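PDB 5I4Q: contact-dependent inhibitor A from Escherichia coli NC101, which is the toxin domain of a contact-dependent growth inhibition effector, probably delivered into neighbouring bacteria and held here in complex with its immunity protein, CdiI. Local coordinates for residues Lys23-Arg37 / Pro78-Lys90. Residues are numbered along the deposited sequence; the frame is centred on the assembly and turned at random.
Sequences KFSKSYYEKLWEQGR and PKTGQVGHIQPVK
Lys23 and Gln82 form a single parallel beta bridge that links strand 22-25 to strand 82-88, an edge strand of a four-stranded antiparallel sheet within this chain; helix 26-34 then runs beside that strand. Lys23 N donates to Gly81 O (2.8 Å) from above the carbonyl plane, whereas Val83 N meets Lys23 O (2.8 Å) almost head-on, the C=O...N angle being 174°. Where the strands splay apart, a water accepts from Ser25 N and Gln82 NE2 and donates to Val83 O.

The apolar contact centres on Val83, whose CB sits over one face of the Phe24 ring, 3.8 Å from its centroid, in a CH-pi contact. Ile86 CG2 comes near the edge of that ring and touches Leu32 CD1 (4.0 Å), the two side chains crossing at about a right angle.

Polar side chains from the helix and the loop after it reach the strand backbone. In Tyr28, CG anti to the backbone N (chi1 -170°) carries the ring toward strand 82-88, where OH accepts a nearly straight bond from Ile86 N (3.0 Å). Arg37, just past the Schellman turn at Gly36, makes a salt bridge to Asp84 of the immunity protein chain, which also bonds His85 NE2, so this end of the contact lies at the toxin-immunity interface. The same Arg37 NH2 gives Ile86 O a weak bond (3.0 Å), and a water bridges Arg37 NE to that carbonyl oxygen.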
ATOM      1  N   LYS A  23      12.210  34.785  -4.494  1.00 52.84           N
ATOM      2  CA  LYS A  23      13.218  34.025  -5.186  1.00 48.40           C
ATOM      3  C   LYS A  23      13.607  32.770  -4.455  1.00 44.39           C
ATOM      4  O   LYS A  23      13.517  32.688  -3.236  1.00 42.63           O
ATOM      5  CB  LYS A  23      14.432  34.905  -5.533  1.00 52.35           C
ATOM      6  CG  LYS A  23      15.499  35.022  -4.475  1.00 56.64           C
ATOM      7  CD  LYS A  23      16.602  35.980  -4.953  1.00 61.70           C
ATOM      8  CE  LYS A  23      17.594  36.316  -3.833  1.00 65.49           C
ATOM      9  NZ  LYS A  23      18.576  37.380  -4.210  1.00 69.87           N
ATOM     10  N   PHE A  24      14.010  31.783  -5.258  1.00 42.17           N
ATOM     11  CA  PHE A  24      14.512  30.480  -4.830  1.00 42.38           C
ATOM     12  C   PHE A  24      15.858  30.193  -5.485  1.00 41.56           C
ATOM     13  O   PHE A  24      15.999  30.420  -6.679  1.00 44.69           O
ATOM     14  CB  PHE A  24      13.582  29.357  -5.311  1.00 37.67           C
ATOM     15  CG  PHE A  24      12.333  29.200  -4.495  1.00 39.26           C
ATOM     16  CD1 PHE A  24      11.212  29.993  -4.738  1.00 39.26           C
ATOM     17  CD2 PHE A  24      12.248  28.231  -3.513  1.00 36.60           C
ATOM     18  CE1 PHE A  24      10.053  29.839  -3.991  1.00 38.45           C
ATOM     19  CE2 PHE A  24      11.112  28.071  -2.778  1.00 35.81           C
ATOM     20  CZ  PHE A  24      10.003  28.876  -3.006  1.00 37.89           C
ATOM     21  N   SER A  25      16.812  29.628  -4.760  1.00 42.95           N
ATOM     22  CA  SER A  25      18.030  29.112  -5.451  1.00 46.55           C
ATOM     23  C   SER A  25      17.658  28.050  -6.508  1.00 45.52           C
ATOM     24  O   SER A  25      16.629  27.362  -6.408  1.00 41.65           O
ATOM     25  CB  SER A  25      19.062  28.547  -4.486  1.00 45.67           C
ATOM     26  OG  SER A  25      18.732  27.247  -4.086  1.00 48.24           O
ATOM     27  N   LYS A  26      18.502  27.948  -7.515  1.00 46.17           N
ATOM     28  CA  LYS A  26      18.329  26.998  -8.580  1.00 49.31           C
ATOM     29  C   LYS A  26      18.076  25.608  -8.036  1.00 46.79           C
ATOM     30  O   LYS A  26      17.149  24.935  -8.455  1.00 44.53           O
ATOM     31  CB  LYS A  26      19.582  26.964  -9.484  1.00 55.47           C
ATOM     32  CG  LYS A  26      19.436  26.144 -10.771  1.00 60.16           C
ATOM     33  CD  LYS A  26      20.785  25.791 -11.409  1.00 66.64           C
ATOM     34  CE  LYS A  26      20.634  24.861 -12.614  1.00 69.39           C
ATOM     35  NZ  LYS A  26      20.451  23.435 -12.220  1.00 70.18           N
ATOM     36  N   SER A  27      18.930  25.140  -7.150  1.00 44.93           N
ATOM     37  CA  SER A  27      18.850  23.733  -6.794  1.00 46.98           C
ATOM     38  C   SER A  27      17.662  23.529  -5.867  1.00 42.60           C
ATOM     39  O   SER A  27      16.974  22.532  -5.995  1.00 41.58           O
ATOM     40  CB  SER A  27      20.152  23.223  -6.162  1.00 49.31           C
ATOM     41  OG  SER A  27      20.388  23.935  -4.962  1.00 55.90           O
ATOM     42  N   TYR A  28      17.389  24.476  -4.968  1.00 40.00           N
ATOM     43  CA  TYR A  28      16.286  24.251  -4.041  1.00 39.33           C
ATOM     44  C   TYR A  28      14.965  24.219  -4.822  1.00 39.12           C
ATOM     45  O   TYR A  28      14.150  23.311  -4.643  1.00 38.57           O
ATOM     46  CB  TYR A  28      16.263  25.262  -2.894  1.00 38.65           C
ATOM     47  CG  TYR A  28      15.297  24.906  -1.808  1.00 35.75           C
ATOM     48  CD1 TYR A  28      15.303  23.630  -1.229  1.00 38.37           C
ATOM     49  CD2 TYR A  28      14.412  25.831  -1.325  1.00 35.83           C
ATOM     50  CE1 TYR A  28      14.404  23.276  -0.225  1.00 39.55           C
ATOM     51  CE2 TYR A  28      13.491  25.500  -0.335  1.00 38.15           C
ATOM     52  CZ  TYR A  28      13.486  24.235   0.225  1.00 40.87           C
ATOM     53  OH  TYR A  28      12.563  23.938   1.207  1.00 44.34           O
ATOM     54  N   TYR A  29      14.832  25.135  -5.777  1.00 38.09           N
ATOM     55  CA  TYR A  29      13.659  25.177  -6.626  1.00 37.96           C
ATOM     56  C   TYR A  29      13.419  23.839  -7.320  1.00 37.90           C
ATOM     57  O   TYR A  29      12.311  23.298  -7.293  1.00 36.56           O
ATOM     58  CB  TYR A  29      13.791  26.292  -7.663  1.00 37.85           C
ATOM     59  CG  TYR A  29      12.574  26.449  -8.545  1.00 37.29           C
ATOM     60  CD1 TYR A  29      11.455  27.098  -8.098  1.00 37.02           C
ATOM     61  CD2 TYR A  29      12.564  25.956  -9.837  1.00 40.05           C
ATOM     62  CE1 TYR A  29      10.338  27.260  -8.906  1.00 37.13           C
ATOM     63  CE2 TYR A  29      11.443  26.129 -10.673  1.00 41.95           C
ATOM     64  CZ  TYR A  29      10.342  26.795 -10.214  1.00 38.39           C
ATOM     65  OH  TYR A  29       9.216  26.956 -11.044  1.00 41.62           O
ATOM     66  N   GLU A  30      14.458  23.293  -7.899  1.00 38.27           N
ATOM     67  CA  GLU A  30      14.303  22.060  -8.670  1.00 41.13           C
ATOM     68  C   GLU A  30      14.023  20.878  -7.768  1.00 40.65           C
ATOM     69  O   GLU A  30      13.278  19.945  -8.144  1.00 40.61           O
ATOM     70  CB  GLU A  30      15.551  21.855  -9.551  1.00 42.25           C
ATOM     71  CG  GLU A  30      15.600  22.974 -10.582  1.00 47.97           C
ATOM     72  CD  GLU A  30      16.879  23.042 -11.427  1.00 56.79           C
ATOM     73  OE1 GLU A  30      17.786  22.237 -11.197  1.00 58.27           O
ATOM     74  OE2 GLU A  30      16.961  23.930 -12.323  1.00 61.56           O
ATOM     75  N   LYS A  31      14.604  20.933  -6.568  1.00 40.30           N
ATOM     76  CA  LYS A  31      14.467  19.855  -5.604  1.00 40.11           C
ATOM     77  C   LYS A  31      13.012  19.725  -5.169  1.00 37.28           C
ATOM     78  O   LYS A  31      12.506  18.657  -5.053  1.00 36.16           O
ATOM     79  CB  LYS A  31      15.320  20.148  -4.385  1.00 42.50           C
ATOM     80  CG  LYS A  31      15.427  18.987  -3.400  1.00 46.74           C
ATOM     81  CD  LYS A  31      16.047  19.456  -2.071  1.00 49.92           C
ATOM     82  CE  LYS A  31      15.977  18.337  -1.050  1.00 55.99           C
ATOM     83  NZ  LYS A  31      16.853  18.487   0.138  1.00 62.98           N
ATOM     84  N   LEU A  32      12.358  20.851  -4.923  1.00 35.83           N
ATOM     85  CA  LEU A  32      10.980  20.854  -4.491  1.00 36.27           C
ATOM     86  C   LEU A  32      10.075  20.227  -5.522  1.00 35.36           C
ATOM     87  O   LEU A  32       9.379  19.294  -5.224  1.00 37.61           O
ATOM     88  CB  LEU A  32      10.585  22.276  -4.151  1.00 37.41           C
ATOM     89  CG  LEU A  32      11.133  22.828  -2.826  1.00 37.23           C
ATOM     90  CD1 LEU A  32      10.769  24.286  -2.717  1.00 40.34           C
ATOM     91  CD2 LEU A  32      10.559  22.182  -1.601  1.00 37.41           C
ATOM     92  N   TRP A  33      10.164  20.622  -6.776  1.00 35.22           N
ATOM     93  CA  TRP A  33       9.357  19.909  -7.811  1.00 36.23           C
ATOM     94  C   TRP A  33       9.681  18.416  -7.904  1.00 38.58           C
ATOM     95  O   TRP A  33       8.825  17.582  -8.026  1.00 41.15           O
ATOM     96  CB  TRP A  33       9.629  20.516  -9.175  1.00 36.39           C
ATOM     97  CG  TRP A  33       8.972  21.868  -9.372  1.00 35.56           C
ATOM     98  CD1 TRP A  33       9.490  23.100  -9.065  1.00 34.62           C
ATOM     99  CD2 TRP A  33       7.712  22.100 -10.004  1.00 33.55           C
ATOM    100  NE1 TRP A  33       8.590  24.093  -9.471  1.00 37.49           N
ATOM    101  CE2 TRP A  33       7.505  23.487 -10.056  1.00 34.62           C
ATOM    102  CE3 TRP A  33       6.743  21.265 -10.534  1.00 34.82           C
ATOM    103  CZ2 TRP A  33       6.366  24.043 -10.597  1.00 34.80           C
ATOM    104  CZ3 TRP A  33       5.595  21.831 -11.098  1.00 35.78           C
ATOM    105  CH2 TRP A  33       5.418  23.198 -11.108  1.00 35.25           C
ATOM    106  N   GLU A  34      10.952  18.089  -7.811  1.00 41.55           N
ATOM    107  CA  GLU A  34      11.400  16.737  -7.928  1.00 44.11           C
ATOM    108  C   GLU A  34      10.919  15.895  -6.781  1.00 38.89           C
ATOM    109  O   GLU A  34      10.629  14.777  -6.975  1.00 36.56           O
ATOM    110  CB  GLU A  34      12.919  16.710  -8.027  1.00 52.20           C
ATOM    111  CG  GLU A  34      13.468  15.437  -8.613  1.00 64.64           C
ATOM    112  CD  GLU A  34      15.000  15.473  -8.685  1.00 81.33           C
ATOM    113  OE1 GLU A  34      15.596  16.500  -8.255  1.00 82.15           O
ATOM    114  OE2 GLU A  34      15.608  14.471  -9.151  1.00 90.83           O
ATOM    115  N   GLN A  35      10.802  16.437  -5.593  1.00 39.84           N
ATOM    116  CA  GLN A  35      10.410  15.627  -4.433  1.00 42.60           C
ATOM    117  C   GLN A  35       8.902  15.517  -4.231  1.00 42.70           C
ATOM    118  O   GLN A  35       8.442  14.941  -3.251  1.00 46.33           O
ATOM    119  CB  GLN A  35      10.882  16.249  -3.174  1.00 46.91           C
ATOM    120  CG  GLN A  35      12.313  16.084  -2.873  1.00 55.58           C
ATOM    121  CD  GLN A  35      12.548  16.459  -1.403  1.00 61.60           C
ATOM    122  OE1 GLN A  35      11.660  17.039  -0.753  1.00 59.67           O
ATOM    123  NE2 GLN A  35      13.721  16.100  -0.872  1.00 62.20           N
ATOM    124  N   GLY A  36       8.127  16.088  -5.125  1.00 38.76           N
ATOM    125  CA  GLY A  36       6.708  15.984  -4.998  1.00 39.17           C
ATOM    126  C   GLY A  36       6.099  17.131  -4.220  1.00 40.44           C
ATOM    127  O   GLY A  36       4.981  16.982  -3.702  1.00 43.52           O
ATOM    128  N   ARG A  37       6.813  18.267  -4.160  1.00 36.40           N
ATOM    129  CA  ARG A  37       6.288  19.499  -3.572  1.00 38.85           C
ATOM    130  C   ARG A  37       6.259  20.634  -4.599  1.00 37.20           C
ATOM    131  O   ARG A  37       7.052  21.577  -4.528  1.00 35.57           O
ATOM    132  CB  ARG A  37       7.080  19.885  -2.346  1.00 42.34           C
ATOM    133  CG  ARG A  37       6.770  18.949  -1.176  1.00 51.15           C
ATOM    134  CD  ARG A  37       8.007  18.586  -0.399  1.00 55.82           C
ATOM    135  NE  ARG A  37       8.353  19.615   0.569  1.00 60.81           N
ATOM    136  CZ  ARG A  37       9.372  19.515   1.407  1.00 60.51           C
ATOM    137  NH1 ARG A  37      10.166  18.441   1.400  1.00 56.72           N
ATOM    138  NH2 ARG A  37       9.607  20.498   2.239  1.00 62.05           N
ATOM    139  N   PRO A  78      12.853  38.831   4.067  1.00 60.67           N
ATOM    140  CA  PRO A  78      12.000  39.925   3.548  1.00 64.16           C
ATOM    141  C   PRO A  78      12.756  41.033   2.740  1.00 65.70           C
ATOM    142  O   PRO A  78      12.154  41.677   1.916  1.00 68.09           O
ATOM    143  CB  PRO A  78      11.332  40.475   4.807  1.00 62.22           C
ATOM    144  CG  PRO A  78      12.289  40.140   5.899  1.00 64.02           C
ATOM    145  CD  PRO A  78      12.920  38.834   5.534  1.00 59.70           C
ATOM    146  N   LYS A  79      14.055  41.214   2.957  1.00 66.16           N
ATOM    147  CA  LYS A  79      14.853  42.149   2.186  1.00 70.59           C
ATOM    148  C   LYS A  79      15.127  41.611   0.762  1.00 70.57           C
ATOM    149  O   LYS A  79      14.846  42.281  -0.221  1.00 68.34           O
ATOM    150  CB  LYS A  79      16.146  42.418   2.956  1.00 80.00           C
ATOM    151  CG  LYS A  79      17.112  43.412   2.351  1.00 91.86           C
ATOM    152  CD  LYS A  79      18.408  43.481   3.175  1.00105.41           C
ATOM    153  CE  LYS A  79      18.308  44.377   4.417  1.00111.01           C
ATOM    154  NZ  LYS A  79      18.457  45.825   4.099  1.00114.92           N
ATOM    155  N   THR A  80      15.655  40.389   0.643  1.00 67.46           N
ATOM    156  CA  THR A  80      16.005  39.862  -0.662  1.00 63.49           C
ATOM    157  C   THR A  80      14.839  39.143  -1.347  1.00 60.78           C
ATOM    158  O   THR A  80      14.882  38.925  -2.530  1.00 63.25           O
ATOM    159  CB  THR A  80      17.229  38.945  -0.602  1.00 62.68           C
ATOM    160  OG1 THR A  80      16.910  37.714   0.048  1.00 62.92           O
ATOM    161  CG2 THR A  80      18.356  39.613   0.131  1.00 62.40           C
ATOM    162  N   GLY A  81      13.804  38.782  -0.610  1.00 57.57           N
ATOM    163  CA  GLY A  81      12.724  37.991  -1.161  1.00 55.26           C
ATOM    164  C   GLY A  81      13.033  36.496  -1.281  1.00 55.24           C
ATOM    165  O   GLY A  81      12.248  35.718  -1.843  1.00 54.96           O
ATOM    166  N   GLN A  82      14.163  36.064  -0.744  1.00 56.47           N
ATOM    167  CA  GLN A  82      14.549  34.663  -0.920  1.00 56.83           C
ATOM    168  C   GLN A  82      13.840  33.792   0.082  1.00 52.49           C
ATOM    169  O   GLN A  82      13.897  34.046   1.287  1.00 49.52           O
ATOM    170  CB  GLN A  82      16.049  34.420  -0.779  1.00 55.62           C
ATOM    171  CG  GLN A  82      16.463  32.990  -1.087  1.00 53.93           C
ATOM    172  CD  GLN A  82      17.974  32.798  -1.106  1.00 55.70           C
ATOM    173  OE1 GLN A  82      18.720  33.734  -0.914  1.00 55.17           O
ATOM    174  NE2 GLN A  82      18.421  31.571  -1.373  1.00 55.86           N
ATOM    175  N   VAL A  83      13.201  32.765  -0.462  1.00 49.18           N
ATOM    176  CA  VAL A  83      12.688  31.628   0.319  1.00 48.47           C
ATOM    177  C   VAL A  83      13.795  30.622   0.507  1.00 48.45           C
ATOM    178  O   VAL A  83      14.157  29.936  -0.448  1.00 50.66           O
ATOM    179  CB  VAL A  83      11.550  30.928  -0.458  1.00 46.05           C
ATOM    180  CG1 VAL A  83      11.033  29.745   0.319  1.00 44.78           C
ATOM    181  CG2 VAL A  83      10.443  31.914  -0.726  1.00 46.33           C
ATOM    182  N   GLY A  84      14.354  30.520   1.709  1.00 50.18           N
ATOM    183  CA  GLY A  84      15.500  29.603   1.920  1.00 51.86           C
ATOM    184  C   GLY A  84      15.075  28.161   2.213  1.00 50.35           C
ATOM    185  O   GLY A  84      15.824  27.206   1.959  1.00 50.15           O
ATOM    186  N   HIS A  85      13.878  28.031   2.784  1.00 48.74           N
ATOM    187  CA  HIS A  85      13.306  26.754   3.121  1.00 48.67           C
ATOM    188  C   HIS A  85      11.795  26.865   3.366  1.00 48.60           C
ATOM    189  O   HIS A  85      11.339  27.791   4.015  1.00 48.29           O
ATOM    190  CB  HIS A  85      13.974  26.201   4.352  1.00 50.04           C
ATOM    191  CG  HIS A  85      13.473  24.850   4.743  1.00 51.77           C
ATOM    192  ND1 HIS A  85      12.681  24.641   5.852  1.00 51.25           N
ATOM    193  CD2 HIS A  85      13.674  23.634   4.179  1.00 53.71           C
ATOM    194  CE1 HIS A  85      12.397  23.354   5.940  1.00 53.21           C
ATOM    195  NE2 HIS A  85      12.991  22.725   4.937  1.00 54.22           N
ATOM    196  N   ILE A  86      11.047  25.888   2.862  1.00 44.49           N
ATOM    197  CA  ILE A  86       9.626  25.812   3.039  1.00 43.88           C
ATOM    198  C   ILE A  86       9.225  24.309   3.095  1.00 44.75           C
ATOM    199  O   ILE A  86       9.714  23.519   2.321  1.00 43.63           O
ATOM    200  CB  ILE A  86       8.904  26.554   1.904  1.00 42.84           C
ATOM    201  CG1 ILE A  86       7.399  26.556   2.111  1.00 42.46           C
ATOM    202  CG2 ILE A  86       9.261  25.972   0.569  1.00 43.49           C
ATOM    203  CD1 ILE A  86       6.696  27.737   1.444  1.00 43.18           C
ATOM    204  N   GLN A  87       8.376  23.949   4.060  1.00 43.93           N
ATOM    205  CA  GLN A  87       7.847  22.588   4.228  1.00 43.37           C
ATOM    206  C   GLN A  87       6.527  22.632   5.014  1.00 42.41           C
ATOM    207  O   GLN A  87       6.244  23.659   5.680  1.00 38.95           O
ATOM    208  CB  GLN A  87       8.849  21.706   4.954  1.00 43.03           C
ATOM    209  CG  GLN A  87       8.950  21.921   6.443  1.00 46.01           C
ATOM    210  CD  GLN A  87       9.746  20.802   7.155  1.00 47.75           C
ATOM    211  OE1 GLN A  87       9.594  19.597   6.883  1.00 50.91           O
ATOM    212  NE2 GLN A  87      10.525  21.199   8.090  1.00 46.43           N
ATOM    213  N   PRO A  88       5.726  21.539   4.957  1.00 41.61           N
ATOM    214  CA  PRO A  88       4.487  21.500   5.772  1.00 45.80           C
ATOM    215  C   PRO A  88       4.792  21.516   7.259  1.00 45.79           C
ATOM    216  O   PRO A  88       5.883  21.141   7.657  1.00 52.88           O
ATOM    217  CB  PRO A  88       3.804  20.186   5.311  1.00 45.82           C
ATOM    218  CG  PRO A  88       4.347  19.968   3.917  1.00 43.99           C
ATOM    219  CD  PRO A  88       5.792  20.371   4.067  1.00 43.51           C
ATOM    220  N   VAL A  89       3.897  22.003   8.086  1.00 47.84           N
ATOM    221  CA  VAL A  89       4.186  22.011   9.529  1.00 52.60           C
ATOM    222  C   VAL A  89       4.267  20.596  10.061  1.00 54.81           C
ATOM    223  O   VAL A  89       3.752  19.670   9.442  1.00 56.16           O
ATOM    224  CB  VAL A  89       3.138  22.786  10.347  1.00 57.63           C
ATOM    225  CG1 VAL A  89       3.162  24.263   9.963  1.00 58.59           C
ATOM    226  CG2 VAL A  89       1.727  22.197  10.182  1.00 59.05           C
ATOM    227  N   LYS A  90       4.875  20.442  11.225  1.00 59.20           N
ATOM    228  CA  LYS A  90       4.951  19.159  11.887  1.00 64.63           C
ATOM    229  C   LYS A  90       3.549  18.607  12.115  1.00 65.95           C
ATOM    230  O   LYS A  90       2.651  19.316  12.531  1.00 66.03           O
ATOM    231  CB  LYS A  90       5.729  19.280  13.202  1.00 71.70           C
ATOM    232  CG  LYS A  90       6.103  17.938  13.810  1.00 76.72           C
ATOM    233  CD  LYS A  90       6.618  18.086  15.223  1.00 80.68           C
ATOM    234  CE  LYS A  90       6.934  16.726  15.797  1.00 86.73           C
ATOM    235  NZ  LYS A  90       7.531  16.903  17.139  1.00 97.45           N
TER
HETATM  236  O   HOH W   1      16.443  29.249  -1.885  1.00 36.06           O
HETATM  237  O   HOH W   2       7.136  22.421   0.693  1.00 40.16           O